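PDB 3FRN: flagellar protein FlgA from Thermotoga maritima, which probably serves as a periplasmic chaperone for assembly of the P ring of the flagellar basal body. Local coordinates for residues S30-M35 with T52-Y57; L44-L49 with F95-F100. One frame throughout, in Å; residues are numbered along the deposited sequence.

Interaction 1 of 2, residues S30-M35 with T52-Y57; sequences SEKNLM and TKFPEY
Lys53, on the last turn of helix 47-53, reaches over Leu34 to the backbone of the loop 30-35. Its chain bends at chi2 (-78°), which turns CD away from a fully extended course. The stem does the apolar work, with Lys53 CG 3.6 Å from Leu34 CD1. Farther out, Lys53 CE, next to the ammonium and probably sharing some of its charge, comes within 3.6 Å of Leu34 O. Lys53 NZ gives a weak hydrogen bond to Asn33 O at 3.3 Å. A long lysine suits this place because its stem can cover leucine while its charged tip comes to a backbone oxygen, that of Asn33.

Phe54, the first residue to leave helical geometry, supplies the other half of the contact. Lys53 CB lies over one face of its ring, toward the rim, while the loop side chains approach obliquely. Leu34 CD1 is 3.7 Å from Phe54 CE2, its side chain crossing that of Phe54 at about a right angle. Lys32 runs past in the opposite sense, with Lys32 CG 3.8 Å from Phe54 CE1. Lys32 NZ then stands 3.7 Å from Lys53 O, where the partial negative charge at the helix end may be welcome to it.

A type I turn from Phe54 to Tyr57 follows, with Pro55, whose ring restricts phi, as its second residue.

The Phe54 side chain also touches Leu20, while Leu34 packs on Ile23 and, like Met35, shares a backbone hydrogen bond with Leu18. The contact thus lays the end of helix 47-53 against the loop between strands 16-18 and 35-37.

Interaction 2 of 2, residues L44-L49 with F95-F100; sequences LVTRDL and FVVKTF
Leu44 joins Val96 and its neighbours in a short parallel, ladder-like contact between strands 42-45 and 93-101, bringing together regions that belong to the N-terminal and HotDog-like families of FlgA. Leu44 N donates to Val96 O at 2.9 Å, with a nearly straight N-H...O angle of 171°. Val96 is also backbone-bonded to Glu42, two residues back, as expected where strands run the same way.

Beyond this rung the direct pairing gives way to water 1. It donates to Leu44 O at 2.6 Å and to Val97 O, and accepts from Thr46 N at 2.9 Å, bridging the strand end, the helix start and the second strand.

Apolar groups flank the backbone. Leu44 CD1 reaches Phe95 CD1 at 3.9 Å, oblique to the ring, and Leu44 CB meets Val97 CG1 at 4.0 Å. The branched valine turns this methyl anti to its own carbonyl carbon (chi1 -75°), and Thr46 CG2 lies against the same methyl at 4.1 Å. Farther on, Leu49 CD1 touches the aliphatic Lys98 CG at 3.8 Å.

Threonine offers a methyl to the contact and a hydroxyl to the helix: Thr46 OG1 accepts from Leu49 N at 3.2 Å. This is an N-cap on helix 47-53, facing a classic beta bulge formed where Val97 and Lys98 both pair with Asn136 of strand 132-148.

How the interactions relate
The centres of interactions 1 and 2 lie about 12 Å apart, and helix 47-53 serves both, its start in interaction 2 and its end in interaction 1. Met35, the last residue of segment 30-35, joins them directly. Its terminal methyl, Met35 CE, lies 3.6 Å from Leu44 O, 3.7 Å from Val45 CG2 and 3.8 Å from Leu49 CD2, filling the angle between strand and helix with a flexible, apolar chain. A second point of touch is Met35 CA with Thr99 OG1 at 3.5 Å; that hydroxyl is hydrogen-bonded to the N-H of Ile36. Strand 93-101 is thereby tied to the N-terminal region at Ile36 as well as through 42-45.

Interaction 1 of 2, residues S30-M35 with T52-Y57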
ATOM      1  N   SER A  30      -0.669  22.230  31.078  1.00 54.32           N
ATOM      2  CA  SER A  30      -1.967  21.711  30.653  1.00 54.32           C
ATOM      3  C   SER A  30      -2.252  20.369  31.301  1.00 54.43           C
ATOM      4  O   SER A  30      -1.358  19.535  31.460  1.00 50.44           O
ATOM      5  CB  SER A  30      -2.056  21.574  29.133  1.00 53.26           C
ATOM      6  OG  SER A  30      -3.369  21.193  28.758  1.00 47.58           O
ATOM      7  N   GLU A  31      -3.517  20.170  31.656  1.00 56.55           N
ATOM      8  CA  GLU A  31      -3.926  19.017  32.438  1.00 58.04           C
ATOM      9  C   GLU A  31      -4.902  18.130  31.667  1.00 57.21           C
ATOM     10  O   GLU A  31      -5.393  17.133  32.200  1.00 58.86           O
ATOM     11  CB  GLU A  31      -4.547  19.483  33.761  1.00 58.36           C
ATOM     12  CG  GLU A  31      -4.355  18.519  34.927  1.00 61.89           C
ATOM     13  CD  GLU A  31      -2.894  18.314  35.287  1.00 63.40           C
ATOM     14  OE1 GLU A  31      -2.389  17.184  35.092  1.00 56.98           O
ATOM     15  OE2 GLU A  31      -2.252  19.283  35.754  1.00 63.12           O
ATOM     16  N   LYS A  32      -5.177  18.482  30.413  1.00 55.86           N
ATOM     17  CA  LYS A  32      -6.120  17.696  29.622  1.00 53.89           C
ATOM     18  C   LYS A  32      -5.452  16.514  28.921  1.00 53.83           C
ATOM     19  O   LYS A  32      -4.337  16.625  28.397  1.00 51.02           O
ATOM     20  CB  LYS A  32      -6.925  18.569  28.651  1.00 51.60           C
ATOM     21  CG  LYS A  32      -6.479  18.553  27.206  1.00 48.93           C
ATOM     22  CD  LYS A  32      -7.685  18.561  26.274  1.00 48.32           C
ATOM     23  CE  LYS A  32      -8.564  19.785  26.497  1.00 50.33           C
ATOM     24  NZ  LYS A  32      -9.873  19.665  25.801  1.00 55.47           N
ATOM     25  N   ASN A  33      -6.151  15.383  28.946  1.00 55.84           N
ATOM     26  CA  ASN A  33      -5.688  14.131  28.351  1.00 56.50           C
ATOM     27  C   ASN A  33      -5.744  14.202  26.828  1.00 53.15           C
ATOM     28  O   ASN A  33      -6.804  14.416  26.242  1.00 53.48           O
ATOM     29  CB  ASN A  33      -6.520  12.958  28.904  1.00 58.63           C
ATOM     30  CG  ASN A  33      -6.390  11.671  28.077  1.00 72.88           C
ATOM     31  OD1 ASN A  33      -7.392  11.014  27.788  1.00 81.24           O
ATOM     32  ND2 ASN A  33      -5.165  11.301  27.712  1.00 86.99           N
ATOM     33  N   LEU A  34      -4.583  14.044  26.201  1.00 50.74           N
ATOM     34  CA  LEU A  34      -4.484  14.090  24.752  1.00 52.86           C
ATOM     35  C   LEU A  34      -4.591  12.684  24.171  1.00 52.49           C
ATOM     36  O   LEU A  34      -5.401  12.434  23.279  1.00 53.55           O
ATOM     37  CB  LEU A  34      -3.168  14.754  24.333  1.00 56.39           C
ATOM     38  CG  LEU A  34      -2.903  15.147  22.877  1.00 57.68           C
ATOM     39  CD1 LEU A  34      -3.899  16.181  22.397  1.00 65.38           C
ATOM     40  CD2 LEU A  34      -1.499  15.690  22.756  1.00 51.69           C
ATOM     41  N   MET A  35      -3.763  11.774  24.682  1.00 49.46           N
ATOM     42  CA  MET A  35      -3.757  10.377  24.249  1.00 45.28           C
ATOM     43  C   MET A  35      -3.550   9.465  25.455  1.00 42.97           C
ATOM     44  O   MET A  35      -2.957   9.876  26.453  1.00 43.98           O
ATOM     45  CB  MET A  35      -2.619  10.113  23.245  1.00 45.08           C
ATOM     46  CG  MET A  35      -2.661  10.915  21.938  1.00 44.19           C
ATOM     47  SD  MET A  35      -3.236  10.027  20.475  1.00 47.29           S
ATOM     48  CE  MET A  35      -1.958  10.516  19.344  1.00 46.48           C
ATOM     49  N   THR A  52      -8.803  19.785  17.200  1.00 44.04           N
ATOM     50  CA  THR A  52      -9.936  19.344  18.013  1.00 47.45           C
ATOM     51  C   THR A  52      -9.733  19.639  19.499  1.00 46.03           C
ATOM     52  O   THR A  52     -10.619  20.203  20.153  1.00 49.11           O
ATOM     53  CB  THR A  52     -10.194  17.833  17.851  1.00 50.43           C
ATOM     54  OG1 THR A  52     -10.096  17.474  16.469  1.00 59.18           O
ATOM     55  CG2 THR A  52     -11.583  17.467  18.368  1.00 57.32           C
ATOM     56  N   LYS A  53      -8.574  19.250  20.024  1.00 42.70           N
ATOM     57  CA  LYS A  53      -8.266  19.405  21.443  1.00 41.29           C
ATOM     58  C   LYS A  53      -7.984  20.855  21.806  1.00 41.43           C
ATOM     59  O   LYS A  53      -8.581  21.396  22.741  1.00 42.81           O
ATOM     60  CB  LYS A  53      -7.073  18.526  21.835  1.00 41.86           C
ATOM     61  CG  LYS A  53      -7.292  17.036  21.634  1.00 46.42           C
ATOM     62  CD  LYS A  53      -8.138  16.410  22.727  1.00 49.07           C
ATOM     63  CE  LYS A  53      -7.949  14.892  22.742  1.00 44.71           C
ATOM     64  NZ  LYS A  53      -8.893  14.251  23.692  1.00 54.67           N
ATOM     65  N   PHE A  54      -7.085  21.489  21.056  1.00 41.55           N
ATOM     66  CA  PHE A  54      -6.753  22.898  21.290  1.00 39.22           C
ATOM     67  C   PHE A  54      -6.977  23.747  20.038  1.00 38.84           C
ATOM     68  O   PHE A  54      -6.023  24.065  19.328  1.00 41.20           O
ATOM     69  CB  PHE A  54      -5.299  23.037  21.761  1.00 38.37           C
ATOM     70  CG  PHE A  54      -4.843  21.925  22.662  1.00 40.60           C
ATOM     71  CD1 PHE A  54      -5.159  21.938  24.015  1.00 39.97           C
ATOM     72  CD2 PHE A  54      -4.096  20.863  22.157  1.00 41.05           C
ATOM     73  CE1 PHE A  54      -4.743  20.916  24.851  1.00 28.80           C
ATOM     74  CE2 PHE A  54      -3.676  19.830  22.983  1.00 30.55           C
ATOM     75  CZ  PHE A  54      -3.996  19.855  24.333  1.00 34.98           C
ATOM     76  N   PRO A  55      -8.240  24.123  19.762  1.00 38.11           N
ATOM     77  CA  PRO A  55      -8.549  24.939  18.587  1.00 36.58           C
ATOM     78  C   PRO A  55      -8.127  26.398  18.743  1.00 39.20           C
ATOM     79  O   PRO A  55      -8.142  27.154  17.770  1.00 35.49           O
ATOM     80  CB  PRO A  55     -10.073  24.853  18.503  1.00 38.90           C
ATOM     81  CG  PRO A  55     -10.509  24.647  19.906  1.00 34.21           C
ATOM     82  CD  PRO A  55      -9.454  23.789  20.529  1.00 39.36           C
ATOM     83  N   GLU A  56      -7.761  26.778  19.964  1.00 40.51           N
ATOM     84  CA  GLU A  56      -7.400  28.155  20.289  1.00 40.93           C
ATOM     85  C   GLU A  56      -5.928  28.461  20.013  1.00 40.77           C
ATOM     86  O   GLU A  56      -5.544  29.626  19.922  1.00 42.60           O
ATOM     87  CB  GLU A  56      -7.763  28.483  21.747  1.00 41.03           C
ATOM     88  CG  GLU A  56      -7.276  27.465  22.791  1.00 41.77           C
ATOM     89  CD  GLU A  56      -8.210  26.271  22.966  1.00 41.12           C
ATOM     90  OE1 GLU A  56      -9.403  26.378  22.614  1.00 48.16           O
ATOM     91  OE2 GLU A  56      -7.750  25.222  23.460  1.00 26.07           O
ATOM     92  N   TYR A  57      -5.117  27.416  19.874  1.00 40.70           N
ATOM     93  CA  TYR A  57      -3.691  27.569  19.586  1.00 41.46           C
ATOM     94  C   TYR A  57      -3.340  27.186  18.152  1.00 38.42           C
ATOM     95  O   TYR A  57      -4.011  26.355  17.541  1.00 38.22           O
ATOM     96  CB  TYR A  57      -2.857  26.735  20.562  1.00 42.68           C
ATOM     97  CG  TYR A  57      -3.105  27.106  22.000  1.00 45.02           C
ATOM     98  CD1 TYR A  57      -2.642  28.313  22.510  1.00 37.54           C
ATOM     99  CD2 TYR A  57      -3.814  26.259  22.845  1.00 42.75           C
ATOM    100  CE1 TYR A  57      -2.875  28.669  23.823  1.00 44.26           C
ATOM    101  CE2 TYR A  57      -4.052  26.605  24.164  1.00 45.37           C
ATOM    102  CZ  TYR A  57      -3.581  27.813  24.645  1.00 44.53           C
ATOM    103  OH  TYR A  57      -3.812  28.169  25.952  1.00 50.61           O
TER

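Interaction 2 of 2, residues L44-L49 with F95-F100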
ATOM      1  N   LEU A  44       0.818   8.730  16.544  1.00 39.35           N
ATOM      2  CA  LEU A  44       1.065   9.831  15.637  1.00 44.97           C
ATOM      3  C   LEU A  44       0.117  10.941  16.022  1.00 46.03           C
ATOM      4  O   LEU A  44      -1.084  10.804  15.835  1.00 53.75           O
ATOM      5  CB  LEU A  44       0.789   9.382  14.210  1.00 50.53           C
ATOM      6  CG  LEU A  44       1.625   9.911  13.055  1.00 50.77           C
ATOM      7  CD1 LEU A  44       3.071   9.442  13.143  1.00 35.22           C
ATOM      8  CD2 LEU A  44       0.990   9.444  11.767  1.00 57.30           C
ATOM      9  N   VAL A  45       0.642  12.017  16.603  1.00 47.36           N
ATOM     10  CA  VAL A  45      -0.190  13.160  16.952  1.00 41.97           C
ATOM     11  C   VAL A  45      -0.352  14.038  15.721  1.00 43.80           C
ATOM     12  O   VAL A  45       0.622  14.607  15.222  1.00 44.42           O
ATOM     13  CB  VAL A  45       0.399  14.007  18.091  1.00 40.94           C
ATOM     14  CG1 VAL A  45      -0.493  15.217  18.361  1.00 30.22           C
ATOM     15  CG2 VAL A  45       0.550  13.189  19.346  1.00 33.24           C
ATOM     16  N   THR A  46      -1.585  14.144  15.240  1.00 39.14           N
ATOM     17  CA  THR A  46      -1.879  14.887  14.022  1.00 40.22           C
ATOM     18  C   THR A  46      -2.375  16.301  14.307  1.00 39.33           C
ATOM     19  O   THR A  46      -2.757  16.619  15.436  1.00 42.42           O
ATOM     20  CB  THR A  46      -2.953  14.167  13.203  1.00 41.54           C
ATOM     21  OG1 THR A  46      -4.122  13.992  14.014  1.00 46.45           O
ATOM     22  CG2 THR A  46      -2.451  12.809  12.748  1.00 44.53           C
ATOM     23  N   ARG A  47      -2.382  17.136  13.265  1.00 37.29           N
ATOM     24  CA  ARG A  47      -2.891  18.501  13.338  1.00 39.24           C
ATOM     25  C   ARG A  47      -4.395  18.512  13.543  1.00 40.17           C
ATOM     26  O   ARG A  47      -4.934  19.428  14.171  1.00 40.54           O
ATOM     27  CB  ARG A  47      -2.563  19.272  12.058  1.00 36.80           C
ATOM     28  CG  ARG A  47      -1.092  19.391  11.758  1.00 32.31           C
ATOM     29  CD  ARG A  47      -0.367  20.030  12.916  1.00 33.59           C
ATOM     30  NE  ARG A  47       1.061  20.135  12.658  1.00 30.24           N
ATOM     31  CZ  ARG A  47       1.678  21.246  12.283  1.00 27.35           C
ATOM     32  NH1 ARG A  47       2.986  21.233  12.077  1.00 33.25           N
ATOM     33  NH2 ARG A  47       0.990  22.367  12.112  1.00 19.09           N
ATOM     34  N   ASP A  48      -5.065  17.503  12.989  1.00 38.53           N
ATOM     35  CA  ASP A  48      -6.511  17.346  13.140  1.00 41.13           C
ATOM     36  C   ASP A  48      -6.881  17.002  14.586  1.00 41.42           C
ATOM     37  O   ASP A  48      -7.937  17.401  15.070  1.00 38.03           O
ATOM     38  CB  ASP A  48      -7.038  16.278  12.181  1.00 38.96           C
ATOM     39  CG  ASP A  48      -8.509  16.471  11.828  1.00 50.18           C
ATOM     40  OD1 ASP A  48      -9.169  15.452  11.527  1.00 55.37           O
ATOM     41  OD2 ASP A  48      -9.002  17.629  11.836  1.00 50.93           O
ATOM     42  N   LEU A  49      -6.008  16.263  15.269  1.00 36.95           N
ATOM     43  CA  LEU A  49      -6.173  16.012  16.699  1.00 40.95           C
ATOM     44  C   LEU A  49      -5.986  17.309  17.481  1.00 42.21           C
ATOM     45  O   LEU A  49      -6.779  17.631  18.375  1.00 47.40           O
ATOM     46  CB  LEU A  49      -5.182  14.952  17.192  1.00 39.41           C
ATOM     47  CG  LEU A  49      -5.448  14.431  18.609  1.00 41.58           C
ATOM     48  CD1 LEU A  49      -6.791  13.711  18.673  1.00 50.76           C
ATOM     49  CD2 LEU A  49      -4.338  13.528  19.088  1.00 44.58           C
ATOM     50  N   PHE A  95      -0.297   3.142  13.390  1.00 38.95           N
ATOM     51  CA  PHE A  95      -0.044   4.284  14.249  1.00 38.93           C
ATOM     52  C   PHE A  95      -1.366   4.657  14.884  1.00 39.12           C
ATOM     53  O   PHE A  95      -2.362   4.829  14.175  1.00 40.19           O
ATOM     54  CB  PHE A  95       0.445   5.491  13.422  1.00 36.62           C
ATOM     55  CG  PHE A  95       1.796   5.300  12.816  1.00 43.05           C
ATOM     56  CD1 PHE A  95       2.942   5.524  13.566  1.00 41.32           C
ATOM     57  CD2 PHE A  95       1.928   4.891  11.494  1.00 41.37           C
ATOM     58  CE1 PHE A  95       4.201   5.335  13.008  1.00 45.63           C
ATOM     59  CE2 PHE A  95       3.180   4.695  10.935  1.00 52.32           C
ATOM     60  CZ  PHE A  95       4.321   4.916  11.695  1.00 48.63           C
ATOM     61  N   VAL A  96      -1.396   4.797  16.205  1.00 36.20           N
ATOM     62  CA  VAL A  96      -2.631   5.282  16.805  1.00 37.79           C
ATOM     63  C   VAL A  96      -2.732   6.803  16.656  1.00 37.60           C
ATOM     64  O   VAL A  96      -1.761   7.528  16.921  1.00 29.12           O
ATOM     65  CB  VAL A  96      -2.901   4.702  18.243  1.00 40.76           C
ATOM     66  CG1 VAL A  96      -1.704   3.868  18.805  1.00 31.95           C
ATOM     67  CG2 VAL A  96      -3.345   5.764  19.190  1.00 33.87           C
ATOM     68  N   VAL A  97      -3.888   7.278  16.188  1.00 34.89           N
ATOM     69  CA  VAL A  97      -4.058   8.702  15.878  1.00 31.32           C
ATOM     70  C   VAL A  97      -5.145   9.363  16.728  1.00 39.97           C
ATOM     71  O   VAL A  97      -5.287  10.585  16.729  1.00 45.08           O
ATOM     72  CB  VAL A  97      -4.352   8.965  14.363  1.00 42.09           C
ATOM     73  CG1 VAL A  97      -3.083   8.805  13.500  1.00 30.79           C
ATOM     74  CG2 VAL A  97      -5.509   8.106  13.857  1.00 28.86           C
ATOM     75  N   LYS A  98      -5.912   8.538  17.434  1.00 39.42           N
ATOM     76  CA  LYS A  98      -6.911   8.988  18.383  1.00 44.11           C
ATOM     77  C   LYS A  98      -7.054   7.858  19.401  1.00 39.08           C
ATOM     78  O   LYS A  98      -6.991   6.691  19.035  1.00 36.63           O
ATOM     79  CB  LYS A  98      -8.241   9.232  17.660  1.00 45.99           C
ATOM     80  CG  LYS A  98      -8.869  10.611  17.887  1.00 48.15           C
ATOM     81  CD  LYS A  98     -10.214  10.777  17.167  1.00 54.69           C
ATOM     82  CE  LYS A  98     -10.088  11.011  15.649  1.00 75.03           C
ATOM     83  NZ  LYS A  98      -9.928   9.760  14.833  1.00 70.92           N
ATOM     84  N   THR A  99      -7.203   8.194  20.681  1.00 39.37           N
ATOM     85  CA  THR A  99      -7.654   7.216  21.680  1.00 38.33           C
ATOM     86  C   THR A  99      -8.883   7.712  22.439  1.00 44.12           C
ATOM     87  O   THR A  99      -9.040   8.908  22.641  1.00 46.63           O
ATOM     88  CB  THR A  99      -6.575   6.915  22.715  1.00 40.59           C
ATOM     89  OG1 THR A  99      -6.317   8.091  23.482  1.00 36.72           O
ATOM     90  CG2 THR A  99      -5.299   6.476  22.037  1.00 31.34           C
ATOM     91  N   PHE A 100      -9.737   6.782  22.864  1.00 49.12           N
ATOM     92  CA  PHE A 100     -10.850   7.075  23.760  1.00 53.58           C
ATOM     93  C   PHE A 100     -10.843   6.105  24.932  1.00 53.14           C
ATOM     94  O   PHE A 100     -10.422   4.960  24.793  1.00 56.75           O
ATOM     95  CB  PHE A 100     -12.185   6.961  23.025  1.00 58.99           C
ATOM     96  CG  PHE A 100     -12.176   7.577  21.662  1.00 73.01           C
ATOM     97  CD1 PHE A 100     -11.955   6.792  20.535  1.00 78.69           C
ATOM     98  CD2 PHE A 100     -12.375   8.943  21.504  1.00 82.82           C
ATOM     99  CE1 PHE A 100     -11.942   7.359  19.270  1.00 84.87           C
ATOM    100  CE2 PHE A 100     -12.362   9.520  20.242  1.00 86.28           C
ATOM    101  CZ  PHE A 100     -12.151   8.725  19.123  1.00 80.98           C
TER
HETATM  102  O   HOH W   1      -3.374  12.017  16.096  1.00 44.23           O